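Local coordinates for protein predicted acetamidase/formamidase (Thermoanaerobacter tengcongensis, PDB 3TKK) that probably hydrolyses the carbon-nitrogen bond of short linear amides such as formamide or acetamide, and carries bound zinc and calcium ions, at residues K21-V26 with T63-V68; N42-N47 with S110-I115; K50-D55 with E106-K111; V79-I84 with T161-G166; E165-Y170 with P220-A225. One frame throughout, in Å; residues are numbered along the deposited sequence.

Contact 1: residues K21-V26 with T63-V68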
# COMPACT_ATOMS: atom_id res chain seq x y z
N LYS A 21 36.23 3.13 1.83
CA LYS A 21 36.94 2.14 2.61
C LYS A 21 36.13 1.68 3.82
O LYS A 21 35.51 2.49 4.49
CB LYS A 21 38.20 2.79 3.20
CG LYS A 21 39.21 3.22 2.19
CD LYS A 21 39.98 2.06 1.66
CE LYS A 21 39.56 1.78 0.23
NZ LYS A 21 40.81 1.65 -0.62
N PRO A 22 36.22 0.39 4.15
CA PRO A 22 35.49 -0.27 5.22
C PRO A 22 35.89 0.39 6.53
O PRO A 22 37.08 0.70 6.78
CB PRO A 22 36.07 -1.70 5.23
CG PRO A 22 36.58 -1.92 3.90
CD PRO A 22 37.06 -0.55 3.36
N ALA A 23 34.87 0.62 7.34
CA ALA A 23 35.09 1.23 8.68
C ALA A 23 35.56 0.10 9.56
O ALA A 23 36.29 0.29 10.53
CB ALA A 23 33.76 1.85 9.24
N ILE A 24 35.12 -1.10 9.21
CA ILE A 24 35.42 -2.28 10.06
C ILE A 24 35.09 -3.53 9.19
O ILE A 24 34.29 -3.45 8.22
CB ILE A 24 34.59 -2.25 11.33
CG1 ILE A 24 35.03 -3.35 12.29
CG2 ILE A 24 33.02 -2.33 11.03
CD1 ILE A 24 34.16 -3.30 13.67
N SER A 25 35.84 -4.58 9.44
CA SER A 25 35.61 -5.92 8.91
C SER A 25 35.06 -6.86 9.97
O SER A 25 35.61 -6.92 11.08
CB SER A 25 36.94 -6.56 8.38
OG SER A 25 37.26 -6.00 7.17
N VAL A 26 34.01 -7.60 9.62
CA VAL A 26 33.40 -8.55 10.49
C VAL A 26 33.20 -9.83 9.63
O VAL A 26 33.46 -9.83 8.38
CB VAL A 26 32.03 -8.03 11.01
CG1 VAL A 26 32.17 -6.65 11.71
CG2 VAL A 26 30.99 -7.94 9.84
N THR A 63 25.95 5.16 8.77
CA THR A 63 27.08 4.67 9.51
C THR A 63 27.61 3.42 8.77
O THR A 63 26.81 2.61 8.27
CB THR A 63 26.68 4.37 10.94
OG1 THR A 63 26.23 5.61 11.52
CG2 THR A 63 27.93 3.75 11.75
N GLY A 64 28.95 3.27 8.69
CA GLY A 64 29.55 2.24 7.86
C GLY A 64 30.66 2.83 6.97
O GLY A 64 31.15 3.98 7.16
N PRO A 65 31.12 2.04 5.98
CA PRO A 65 30.55 0.74 5.63
C PRO A 65 31.19 -0.40 6.39
O PRO A 65 32.30 -0.29 6.93
CB PRO A 65 30.82 0.64 4.10
CG PRO A 65 31.93 1.65 3.83
CD PRO A 65 32.20 2.46 5.09
N ILE A 66 30.43 -1.46 6.56
CA ILE A 66 30.93 -2.67 7.18
C ILE A 66 31.30 -3.71 6.10
O ILE A 66 30.47 -4.08 5.25
CB ILE A 66 29.76 -3.23 8.00
CG1 ILE A 66 29.34 -2.16 9.04
CG2 ILE A 66 30.11 -4.64 8.59
CD1 ILE A 66 27.81 -2.43 9.62
N PHE A 67 32.54 -4.15 6.11
CA PHE A 67 32.98 -5.20 5.18
C PHE A 67 32.68 -6.50 5.86
O PHE A 67 33.07 -6.69 7.04
CB PHE A 67 34.48 -5.03 4.94
CG PHE A 67 35.04 -5.93 3.97
CD1 PHE A 67 35.33 -5.49 2.64
CD2 PHE A 67 35.29 -7.25 4.31
CE1 PHE A 67 35.91 -6.34 1.71
CE2 PHE A 67 35.85 -8.16 3.37
CZ PHE A 67 36.22 -7.70 2.08
N VAL A 68 31.96 -7.38 5.15
CA VAL A 68 31.54 -8.62 5.72
C VAL A 68 32.34 -9.69 5.01
O VAL A 68 32.15 -9.92 3.86
CB VAL A 68 30.01 -8.87 5.52
CG1 VAL A 68 29.65 -10.29 6.01
CG2 VAL A 68 29.22 -7.73 6.32

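Contact 2: residues N42-N47 with S110-I115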
# COMPACT_ATOMS: atom_id res chain seq x y z
N ASN A 42 22.18 15.46 12.62
CA ASN A 42 21.97 16.17 13.90
C ASN A 42 22.09 17.74 13.82
O ASN A 42 22.44 18.35 14.83
CB ASN A 42 22.96 15.63 14.96
CG ASN A 42 22.69 14.14 15.31
OD1 ASN A 42 23.44 13.54 16.09
ND2 ASN A 42 21.62 13.57 14.73
N GLN A 43 21.82 18.37 12.66
CA GLN A 43 22.01 19.82 12.50
C GLN A 43 20.83 20.69 13.04
O GLN A 43 20.98 21.90 13.22
CB GLN A 43 22.31 20.18 11.04
CG GLN A 43 23.71 19.76 10.59
CD GLN A 43 23.96 20.13 9.14
OE1 GLN A 43 23.58 19.41 8.21
NE2 GLN A 43 24.60 21.29 8.93
N ILE A 44 19.67 20.05 13.26
CA ILE A 44 18.51 20.65 13.95
C ILE A 44 18.29 19.94 15.28
O ILE A 44 17.75 18.84 15.35
CB ILE A 44 17.17 20.53 13.15
CG1 ILE A 44 17.26 21.15 11.74
CG2 ILE A 44 15.98 21.09 14.00
CD1 ILE A 44 15.85 21.41 11.13
N GLN A 45 18.73 20.60 16.36
CA GLN A 45 18.63 20.05 17.69
C GLN A 45 17.59 20.82 18.49
O GLN A 45 17.16 20.39 19.56
CB GLN A 45 19.99 20.16 18.38
CG GLN A 45 21.00 19.19 17.81
CD GLN A 45 22.35 19.72 17.97
OE1 GLN A 45 23.15 19.72 17.03
NE2 GLN A 45 22.64 20.26 19.15
N SER A 46 17.21 21.98 17.98
CA SER A 46 16.29 22.84 18.69
C SER A 46 15.53 23.67 17.66
O SER A 46 15.95 23.77 16.50
CB SER A 46 17.04 23.74 19.68
OG SER A 46 16.25 24.85 20.03
N ASN A 47 14.40 24.24 18.07
CA ASN A 47 13.72 25.21 17.24
C ASN A 47 14.33 26.59 17.34
O ASN A 47 15.55 26.77 17.46
CB ASN A 47 12.24 25.29 17.63
CG ASN A 47 11.40 24.11 17.08
OD1 ASN A 47 10.97 23.23 17.84
ND2 ASN A 47 11.14 24.11 15.76
N SER A 110 10.23 23.17 10.10
CA SER A 110 10.62 22.02 10.94
C SER A 110 10.08 22.18 12.34
O SER A 110 9.84 23.29 12.80
CB SER A 110 12.14 21.89 11.07
OG SER A 110 12.67 23.05 11.69
N LYS A 111 9.89 21.07 13.04
CA LYS A 111 9.45 21.09 14.40
C LYS A 111 10.22 20.04 15.14
O LYS A 111 10.22 18.84 14.73
CB LYS A 111 8.01 20.63 14.48
CG LYS A 111 7.42 20.77 15.91
CD LYS A 111 5.99 20.35 15.83
CE LYS A 111 5.27 21.24 16.81
NZ LYS A 111 6.22 21.47 17.98
N VAL A 112 10.83 20.43 16.26
CA VAL A 112 11.55 19.42 17.05
C VAL A 112 10.52 18.92 18.06
O VAL A 112 9.86 19.73 18.64
CB VAL A 112 12.71 20.09 17.83
CG1 VAL A 112 13.30 19.17 18.93
CG2 VAL A 112 13.80 20.52 16.86
N VAL A 113 10.38 17.60 18.22
CA VAL A 113 9.44 17.02 19.18
C VAL A 113 10.16 16.17 20.23
O VAL A 113 11.13 15.48 19.92
CB VAL A 113 8.42 16.13 18.48
CG1 VAL A 113 7.53 17.03 17.66
CG2 VAL A 113 9.09 15.20 17.43
N ASP A 114 9.63 16.17 21.44
CA ASP A 114 10.05 15.26 22.48
C ASP A 114 9.52 13.86 22.19
O ASP A 114 8.46 13.67 21.57
CB ASP A 114 9.60 15.79 23.84
CG ASP A 114 10.27 17.07 24.17
OD1 ASP A 114 11.45 17.26 23.77
OD2 ASP A 114 9.58 17.90 24.75
N ILE A 115 10.38 12.88 22.47
CA ILE A 115 9.98 11.49 22.45
C ILE A 115 10.11 11.08 23.91
O ILE A 115 11.21 11.23 24.49
CB ILE A 115 10.87 10.65 21.51
CG1 ILE A 115 10.64 11.18 20.10
CG2 ILE A 115 10.46 9.14 21.63
CD1 ILE A 115 11.51 10.77 18.98

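Contact 3: residues K50-D55 with E106-K111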
# COMPACT_ATOMS: atom_id res chain seq x y z
N LYS A 50 17.28 27.06 14.91
CA LYS A 50 17.61 25.88 14.13
C LYS A 50 16.53 25.56 13.10
O LYS A 50 15.53 24.87 13.38
CB LYS A 50 17.93 24.67 15.01
CG LYS A 50 19.31 24.74 15.65
CD LYS A 50 19.61 23.51 16.44
CE LYS A 50 21.10 23.37 16.62
NZ LYS A 50 21.52 21.96 16.37
N LEU A 51 16.75 26.13 11.90
CA LEU A 51 15.90 25.91 10.74
C LEU A 51 16.74 25.40 9.55
O LEU A 51 17.98 25.49 9.55
CB LEU A 51 15.09 27.17 10.36
CG LEU A 51 13.92 26.98 9.36
CD1 LEU A 51 13.35 25.54 9.39
CD2 LEU A 51 12.80 28.06 9.51
N ASP A 52 16.03 24.83 8.57
CA ASP A 52 16.65 24.29 7.35
C ASP A 52 17.47 25.37 6.57
O ASP A 52 16.99 26.00 5.61
CB ASP A 52 15.61 23.56 6.46
CG ASP A 52 15.05 22.28 7.13
OD1 ASP A 52 14.10 22.41 7.95
OD2 ASP A 52 15.54 21.15 6.85
N GLU A 53 18.69 25.57 7.05
CA GLU A 53 19.73 26.33 6.35
C GLU A 53 21.02 25.69 6.88
O GLU A 53 21.96 26.38 7.30
CB GLU A 53 19.67 27.81 6.72
CG GLU A 53 20.17 28.15 8.14
CD GLU A 53 19.77 29.56 8.61
OE1 GLU A 53 20.12 29.94 9.75
OE2 GLU A 53 19.10 30.30 7.84
N MET A 54 21.00 24.35 6.88
CA MET A 54 22.08 23.50 7.39
C MET A 54 23.10 23.28 6.29
O MET A 54 22.98 23.87 5.21
CB MET A 54 21.52 22.11 7.78
CG MET A 54 20.08 22.07 8.29
SD MET A 54 19.24 20.49 7.92
CE MET A 54 20.61 19.39 7.52
N ASP A 55 24.08 22.39 6.52
CA ASP A 55 25.15 22.13 5.54
C ASP A 55 24.67 21.36 4.30
O ASP A 55 25.36 21.38 3.29
CB ASP A 55 26.34 21.40 6.18
CG ASP A 55 27.47 21.09 5.16
OD1 ASP A 55 27.27 20.21 4.28
OD2 ASP A 55 28.57 21.70 5.25
N GLU A 106 4.38 27.39 1.82
CA GLU A 106 5.34 28.45 1.46
C GLU A 106 6.51 28.35 2.44
O GLU A 106 6.32 27.97 3.60
CB GLU A 106 4.66 29.77 1.62
CG GLU A 106 3.57 30.01 0.60
CD GLU A 106 4.13 30.01 -0.82
OE1 GLU A 106 5.37 30.12 -1.00
OE2 GLU A 106 3.32 29.90 -1.75
N GLY A 107 7.74 28.64 1.99
CA GLY A 107 8.88 28.45 2.87
C GLY A 107 9.15 27.02 3.37
O GLY A 107 8.80 26.03 2.71
N LEU A 108 9.84 26.90 4.51
CA LEU A 108 10.37 25.64 4.94
C LEU A 108 9.98 25.45 6.42
O LEU A 108 10.00 26.37 7.19
CB LEU A 108 11.91 25.66 4.81
CG LEU A 108 12.50 24.29 4.43
CD1 LEU A 108 12.00 23.01 5.29
CD2 LEU A 108 12.21 24.02 2.91
N TYR A 109 9.64 24.23 6.83
CA TYR A 109 9.12 24.05 8.16
C TYR A 109 9.93 23.00 8.80
O TYR A 109 10.32 22.08 8.11
CB TYR A 109 7.71 23.47 8.06
CG TYR A 109 7.05 23.08 9.39
CD1 TYR A 109 6.38 24.01 10.16
CD2 TYR A 109 7.09 21.76 9.85
CE1 TYR A 109 5.75 23.66 11.40
CE2 TYR A 109 6.43 21.39 11.07
CZ TYR A 109 5.75 22.35 11.80
OH TYR A 109 5.11 21.96 12.95
N SER A 110 10.23 23.17 10.10
CA SER A 110 10.62 22.02 10.94
C SER A 110 10.08 22.18 12.34
O SER A 110 9.84 23.29 12.80
CB SER A 110 12.14 21.89 11.07
OG SER A 110 12.67 23.05 11.69
N LYS A 111 9.89 21.07 13.04
CA LYS A 111 9.45 21.09 14.40
C LYS A 111 10.22 20.04 15.14
O LYS A 111 10.22 18.84 14.73
CB LYS A 111 8.01 20.63 14.48
CG LYS A 111 7.42 20.77 15.91
CD LYS A 111 5.99 20.35 15.83
CE LYS A 111 5.27 21.24 16.81
NZ LYS A 111 6.22 21.47 17.98

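Contact 4: residues V79-I84 with T161-G166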
# COMPACT_ATOMS: atom_id res chain seq x y z
N VAL A 79 20.60 -9.37 6.95
CA VAL A 79 20.83 -8.45 8.02
C VAL A 79 19.62 -8.58 8.95
O VAL A 79 18.47 -8.24 8.62
CB VAL A 79 21.01 -6.99 7.54
CG1 VAL A 79 21.26 -6.03 8.79
CG2 VAL A 79 22.01 -6.84 6.35
N LYS A 80 19.83 -9.14 10.10
CA LYS A 80 18.76 -9.31 11.06
C LYS A 80 18.76 -8.05 11.95
O LYS A 80 19.76 -7.82 12.71
CB LYS A 80 19.05 -10.58 11.89
CG LYS A 80 17.94 -10.88 12.89
CD LYS A 80 18.21 -12.22 13.71
CE LYS A 80 18.24 -13.49 12.85
NZ LYS A 80 19.44 -13.44 11.95
N ILE A 81 17.63 -7.29 11.93
CA ILE A 81 17.43 -6.12 12.80
C ILE A 81 16.86 -6.62 14.18
O ILE A 81 15.68 -7.00 14.28
CB ILE A 81 16.45 -5.16 12.19
CG1 ILE A 81 16.87 -4.82 10.71
CG2 ILE A 81 16.44 -3.85 13.08
CD1 ILE A 81 18.33 -4.39 10.69
N LYS A 82 17.69 -6.59 15.21
CA LYS A 82 17.29 -7.11 16.52
C LYS A 82 16.74 -6.03 17.39
O LYS A 82 15.77 -6.23 18.03
CB LYS A 82 18.49 -7.81 17.13
CG LYS A 82 18.90 -9.06 16.28
CD LYS A 82 19.79 -9.91 17.15
CE LYS A 82 20.52 -10.97 16.32
NZ LYS A 82 21.27 -11.88 17.29
N LYS A 83 17.37 -4.88 17.47
CA LYS A 83 16.85 -3.80 18.29
C LYS A 83 17.07 -2.47 17.67
O LYS A 83 18.12 -2.25 17.09
CB LYS A 83 17.60 -3.71 19.59
CG LYS A 83 16.89 -4.32 20.70
CD LYS A 83 17.50 -3.72 21.92
CE LYS A 83 19.02 -4.09 22.00
NZ LYS A 83 19.18 -5.13 23.14
N ILE A 84 16.15 -1.56 17.88
CA ILE A 84 16.41 -0.18 17.42
C ILE A 84 16.17 0.75 18.63
O ILE A 84 15.05 0.75 19.16
CB ILE A 84 15.45 0.20 16.29
CG1 ILE A 84 15.66 -0.68 15.08
CG2 ILE A 84 15.57 1.63 15.76
CD1 ILE A 84 14.69 -0.25 13.93
N THR A 161 8.61 0.89 6.16
CA THR A 161 8.22 0.85 7.52
C THR A 161 8.47 -0.57 8.01
O THR A 161 8.68 -0.77 9.19
CB THR A 161 6.62 1.08 7.66
OG1 THR A 161 6.00 0.32 6.59
CG2 THR A 161 6.31 2.73 7.44
N LEU A 162 8.49 -1.56 7.11
CA LEU A 162 8.75 -2.93 7.55
C LEU A 162 10.19 -3.12 8.24
O LEU A 162 10.45 -4.18 8.75
CB LEU A 162 8.62 -3.90 6.33
CG LEU A 162 7.23 -3.92 5.58
CD1 LEU A 162 7.28 -5.05 4.47
CD2 LEU A 162 6.13 -4.05 6.68
N ILE A 163 11.20 -2.27 7.87
CA ILE A 163 12.55 -2.47 8.39
C ILE A 163 12.61 -1.99 9.81
O ILE A 163 12.93 -0.83 10.01
CB ILE A 163 13.58 -1.77 7.40
CG1 ILE A 163 13.30 -2.39 6.02
CG2 ILE A 163 15.08 -2.05 7.92
CD1 ILE A 163 14.32 -1.83 4.70
N ALA A 164 12.37 -2.88 10.76
CA ALA A 164 12.15 -2.58 12.21
C ALA A 164 12.63 -3.78 12.98
O ALA A 164 12.98 -4.77 12.37
CB ALA A 164 10.57 -2.38 12.42
N GLU A 165 12.55 -3.78 14.32
CA GLU A 165 12.99 -4.88 15.04
C GLU A 165 12.23 -6.07 14.58
O GLU A 165 11.03 -5.93 14.40
CB GLU A 165 12.64 -4.59 16.57
CG GLU A 165 13.46 -3.43 17.12
CD GLU A 165 13.27 -3.36 18.68
OE1 GLU A 165 14.00 -2.71 19.40
OE2 GLU A 165 12.35 -4.00 19.14
N GLY A 166 12.86 -7.27 14.51
CA GLY A 166 12.12 -8.50 14.23
C GLY A 166 12.33 -8.73 12.70
O GLY A 166 12.03 -9.79 12.19

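Contact 5: residues E165-Y170 with P220-A225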
# COMPACT_ATOMS: atom_id res chain seq x y z
N GLU A 165 12.55 -3.78 14.32
CA GLU A 165 12.99 -4.88 15.04
C GLU A 165 12.23 -6.07 14.58
O GLU A 165 11.03 -5.93 14.40
CB GLU A 165 12.64 -4.59 16.57
CG GLU A 165 13.46 -3.43 17.12
CD GLU A 165 13.27 -3.36 18.68
OE1 GLU A 165 14.00 -2.71 19.40
OE2 GLU A 165 12.35 -4.00 19.14
N GLY A 166 12.86 -7.27 14.51
CA GLY A 166 12.12 -8.50 14.23
C GLY A 166 12.33 -8.73 12.70
O GLY A 166 12.03 -9.79 12.19
N ALA A 167 12.74 -7.74 11.98
CA ALA A 167 12.82 -8.00 10.50
C ALA A 167 14.18 -8.44 10.02
O ALA A 167 15.17 -8.16 10.71
CB ALA A 167 12.38 -6.83 9.80
N GLU A 168 14.24 -9.03 8.81
CA GLU A 168 15.45 -9.41 8.16
C GLU A 168 15.42 -8.78 6.79
O GLU A 168 14.47 -8.96 6.07
CB GLU A 168 15.42 -10.93 7.97
CG GLU A 168 15.79 -11.70 9.23
CD GLU A 168 15.38 -13.16 9.02
OE1 GLU A 168 15.13 -13.60 7.84
OE2 GLU A 168 15.29 -13.84 9.99
N VAL A 169 16.44 -8.05 6.41
CA VAL A 169 16.52 -7.52 5.05
C VAL A 169 17.61 -8.25 4.24
O VAL A 169 18.75 -8.46 4.79
CB VAL A 169 16.95 -6.09 5.17
CG1 VAL A 169 16.74 -5.45 3.79
CG2 VAL A 169 16.05 -5.39 6.22
N TYR A 170 17.32 -8.63 2.99
CA TYR A 170 18.21 -9.43 2.25
C TYR A 170 18.63 -8.58 1.16
O TYR A 170 17.78 -8.04 0.51
CB TYR A 170 17.45 -10.65 1.73
CG TYR A 170 17.07 -11.59 2.84
CD1 TYR A 170 17.82 -12.76 3.06
CD2 TYR A 170 15.99 -11.33 3.62
CE1 TYR A 170 17.49 -13.65 4.01
CE2 TYR A 170 15.59 -12.24 4.58
CZ TYR A 170 16.36 -13.37 4.80
OH TYR A 170 16.01 -14.27 5.75
N PRO A 220 16.11 -5.75 -3.01
CA PRO A 220 16.14 -6.24 -1.65
C PRO A 220 14.85 -6.87 -1.36
O PRO A 220 13.82 -6.66 -2.09
CB PRO A 220 16.22 -4.95 -0.80
CG PRO A 220 16.94 -4.03 -1.78
CD PRO A 220 16.20 -4.28 -3.04
N VAL A 221 14.87 -7.61 -0.28
CA VAL A 221 13.67 -8.28 0.20
C VAL A 221 13.61 -8.13 1.74
O VAL A 221 14.65 -8.08 2.39
CB VAL A 221 13.76 -9.81 -0.08
CG1 VAL A 221 12.61 -10.62 0.77
CG2 VAL A 221 13.66 -10.09 -1.58
N VAL A 222 12.43 -7.92 2.31
CA VAL A 222 12.34 -7.81 3.80
C VAL A 222 11.46 -8.87 4.26
O VAL A 222 10.38 -9.18 3.64
CB VAL A 222 11.89 -6.38 4.36
CG1 VAL A 222 10.69 -5.90 3.64
CG2 VAL A 222 11.59 -6.55 5.96
N LYS A 223 11.86 -9.51 5.36
CA LYS A 223 10.97 -10.56 5.85
C LYS A 223 10.71 -10.21 7.31
O LYS A 223 11.65 -9.91 8.03
CB LYS A 223 11.68 -11.91 5.80
CG LYS A 223 10.86 -13.07 6.55
CD LYS A 223 11.59 -14.44 6.45
CE LYS A 223 10.91 -15.54 7.36
NZ LYS A 223 11.86 -16.67 7.38
N THR A 224 9.45 -10.25 7.74
CA THR A 224 9.13 -9.88 9.08
C THR A 224 8.64 -11.17 9.61
O THR A 224 8.72 -12.23 8.96
CB THR A 224 8.00 -8.80 9.17
OG1 THR A 224 6.79 -9.42 8.70
CG2 THR A 224 8.32 -7.51 8.20
N ALA A 225 8.15 -11.11 10.83
CA ALA A 225 7.51 -12.32 11.42
C ALA A 225 6.32 -12.87 10.63
O ALA A 225 6.04 -14.12 10.66
CB ALA A 225 7.06 -11.99 12.81
O HOH W 1 11.99 -11.87 10.32
O HOH W 2 14.20 -16.09 8.37

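Contact 1: residues K21-V26 with T63-V68
P22 and S25 both approach the phenyl ring of F67 obliquely: P22 CG lies 4.0 Å from F67 CD1, and S25 OG lies 3.7 Å from F67 CD2. The pyrrolidine ring of P22 runs beside the F67 side chain, pointing the same way, with CB and CG against F67 CB. The F67 CG is anti to the backbone N (chi1 -175°), and the end of the ring leads away from the 21-26 segment. The second proline, P65, follows a cis peptide bond; its CD sits 3.4 Å from K21 O. Three nearly straight backbone bonds join the segments. A23 N donates to P65 O at 2.8 Å, F67 N to I24 O, and V26 N to F67 O at 2.9 Å; S25 CA adds a CA-H...O contact to F67 O, which therefore takes two donors. This is parallel strand pairing, I24 with I66, S25 with F67 and V26 with V68. On the face of I24, V26, I66 and V68, V26 CG2 touches both I66 CG2 (3.6 Å) and V68 CG2 (3.9 Å), while I24 lies alongside I66. That apolar face is covered by Y5 and L7 of strand 4-7, L32 of strand 31-36, and V209 and V211 of strand 203-212. Strand 62-69 is also paired antiparallel with 180-186, so strand 24-27 extends this mixed sheet beside it.

Contact 2: residues N42-N47 with S110-I115
I44 to N47 pass V112 as irregular loop against strand, the nearest CA pair being S46 and V112 at 6.1 Å; the strand's backbone N-H and C=O are reached by a side chain, that of N47. Its carboxamide bonds to S110 O and V112 N much as a neighbouring strand might. OD1 accepts from V112 N at 3.2 Å with an N-H...O angle of 161°, the donor tilted 30° from the carboxamide plane, and ND2 gives a weak bond to S110 O at 3.3 Å. Both groups bracket the K111 residue, whose CA lies 3.7 Å from N47 ND2. N47 is poorly ordered, consistent with a loose grip near the surface. The apolar half of the contact is I44 against V112, sliding past each other in opposite directions with CG2 to CG2 at 3.6 Å. I44 CG2 stands anti to the backbone N, while chi1 (-57°) sets CG1 beside that N, and I44 CD1 beyond it lies 3.6 Å from S110 OG. V112 CG2 also touches S46 C, so both I44 and the loop backbone rest on this valine. The loop connects strand 31-36 to strand 62-69 along the chain, and I44 touches V91 as well. Strand 108-116 is flanked by strand 89-95, through K111 with L92 and V113 with G90, and D114 pairs with I121 of strand 119-121.

Contact 3: residues K50-D55 with E106-K111
L51 and D52 run past L108 and S110 as loop beside strand, CA 50 to 52 and CA 108 to 110 heading 136° apart and the backbones too far separated for pairing: L51 and S110 have their CA atoms 6.6 Å apart. Side chains bridge the gap by van der Waals contact. L51 reaches across with both methyls. Its CG is anti to the backbone N (chi1 -166°), and from there CD1 meets S110 OG at 3.5 Å while CD2 lies 4.0 Å from L108 O. S110 OG is thus approached by the L51 methyl and, a little farther off, by K50 O. D52 and L108 cross at about a right angle: D52 CB lies 3.8 Å from L108 CG, and D52 OD1 lies 3.4 Å from L108 CD1. The same D52 OD1 is 3.7 Å from S110 CB. With L108 CD1 and S110 CB nearest across the contact and no polar partner anywhere in the model, this carboxylate oxygen is buried at a likely energetic cost. The loop turns at D52 itself, where E53 N makes a weak bond back to L51 O. D52 is about 9 Å from E200, a zinc ligand, measured between side chains, and its side chain is about 11 Å from the bound zinc ion, so the contact lies near the metal site without supplying a ligand. Beyond it, L108 leans on L98, the strand pairs through Y109 with T94 and K111 with L92, and Y109 packs on E261 of the second subunit. Loop 50-55 thus borders the small antiparallel sheet of strands 89-95, 108-116, 119-121 and 127-129.

Contact 4: residues V79-I84 with T161-G166
I84 and I81 receive E165 and G166 through two polar bonds at either end of the K82-K83 bulge. G166 N donates to I81 O at 2.8 Å, and I84 N donates to E165 OE1 at 2.9 Å, the carboxylate using its anti lone pair in a bond of 161°. E165 CG lies beside its own backbone N (chi1 -67°), and the chain, extended beyond CG, is laid across the strand so that its OE1 reaches the amide of I84. The same E165 OE1 lies 3.2 Å from K83 CA, while K83 NZ is 6.8 Å from this oxygen, too far for a salt bridge with E165. E165 CA adds a CA-H...O contact to I81 O, which thus has two donors from neighbouring residues. In van der Waals contact, I81 CB lies 3.5 Å from the carbonyl A164 O. The apolar contacts are lighter: I81 CG1 is 4.3 Å from I163 CG2, and I84 CD1 stops 3.9 Å from A164 CA. G166 has backbone angles (phi 98°) that favour glycine, which suits the turn leading into the next strand. K82 and K83 both face L206 of strand 203-212, a classic beta bulge, and K82 NZ forms salt bridges with E31 and E208. On the other side of strand 76-86, I81 bonds to A167, near the start of strand 168-172, and V79 to V169 within it, while I81, I84 and I163 all lean on I134 of strand 133-138.

Contact 5: residues E165-Y170 with P220-A225
E168 and K223 lie side by side and point the same way from neighbouring strands, their charged ends 4.5 Å apart (E168 OE1 to K223 NZ), beyond a salt bridge. A water completes the link, giving a hydrogen to E168 OE1 and accepting from K223 NZ at 2.6 Å. K223 reaches it through an all-extended chain, CG anti to the backbone N (chi1 171°). Y170 OH is modelled 2.4 Å from E168 OE1, shorter than a normal hydrogen bond and so of doubtful detail. Y170 crosses K223 obliquely: its ring edge, at CE2, meets K223 CB at 4.1 Å, and V221 O lies at the same ring's edge, in plane, 3.7 Å from Y170 CD2. On the face of V169 and V222 the packing is thinner, with A167 CB resting on V222 CG2 at 3.9 Å. Beneath these side chains E168 and K223 form an antiparallel hydrogen-bonded pair, each N donating to the other's O at 2.8 Å, and Y170 with V221 another; V169 with V222 is the non-hydrogen-bonded pair between them. At the loop end a second water bridges G166 O and K223 O. The pairing belongs to the mixed nine-stranded sheet, where strand 168-172 is flanked on its other edge by 76-86, through V169 with V79, and strand 221-223 by 227-234, through V222 with A229. Y170 and F301, the last residue of the chain, meet with their rings edge-to-face.

How the contacts relate
Contacts 4 and 5 sit nearest the chain's centre and share E165 and G166: strand 168-172 lies between 76-86 and 221-223, so one sheet runs through both. Contact 5 is regular antiparallel pairing, whereas contact 4 joins a bulged strand to a loop through one backbone bond and one from a glutamate side chain. Contact 1 is parallel pairing in a second sheet, with a buried apolar face and a more exposed one. Contacts 2 and 3 lie at the surface, both on strand 108-116 and sharing S110; their loops touch through Q43 O and K50 NZ. Contact 2 keeps a carboxamide bridge, whereas contact 3 relies on van der Waals contacts alone.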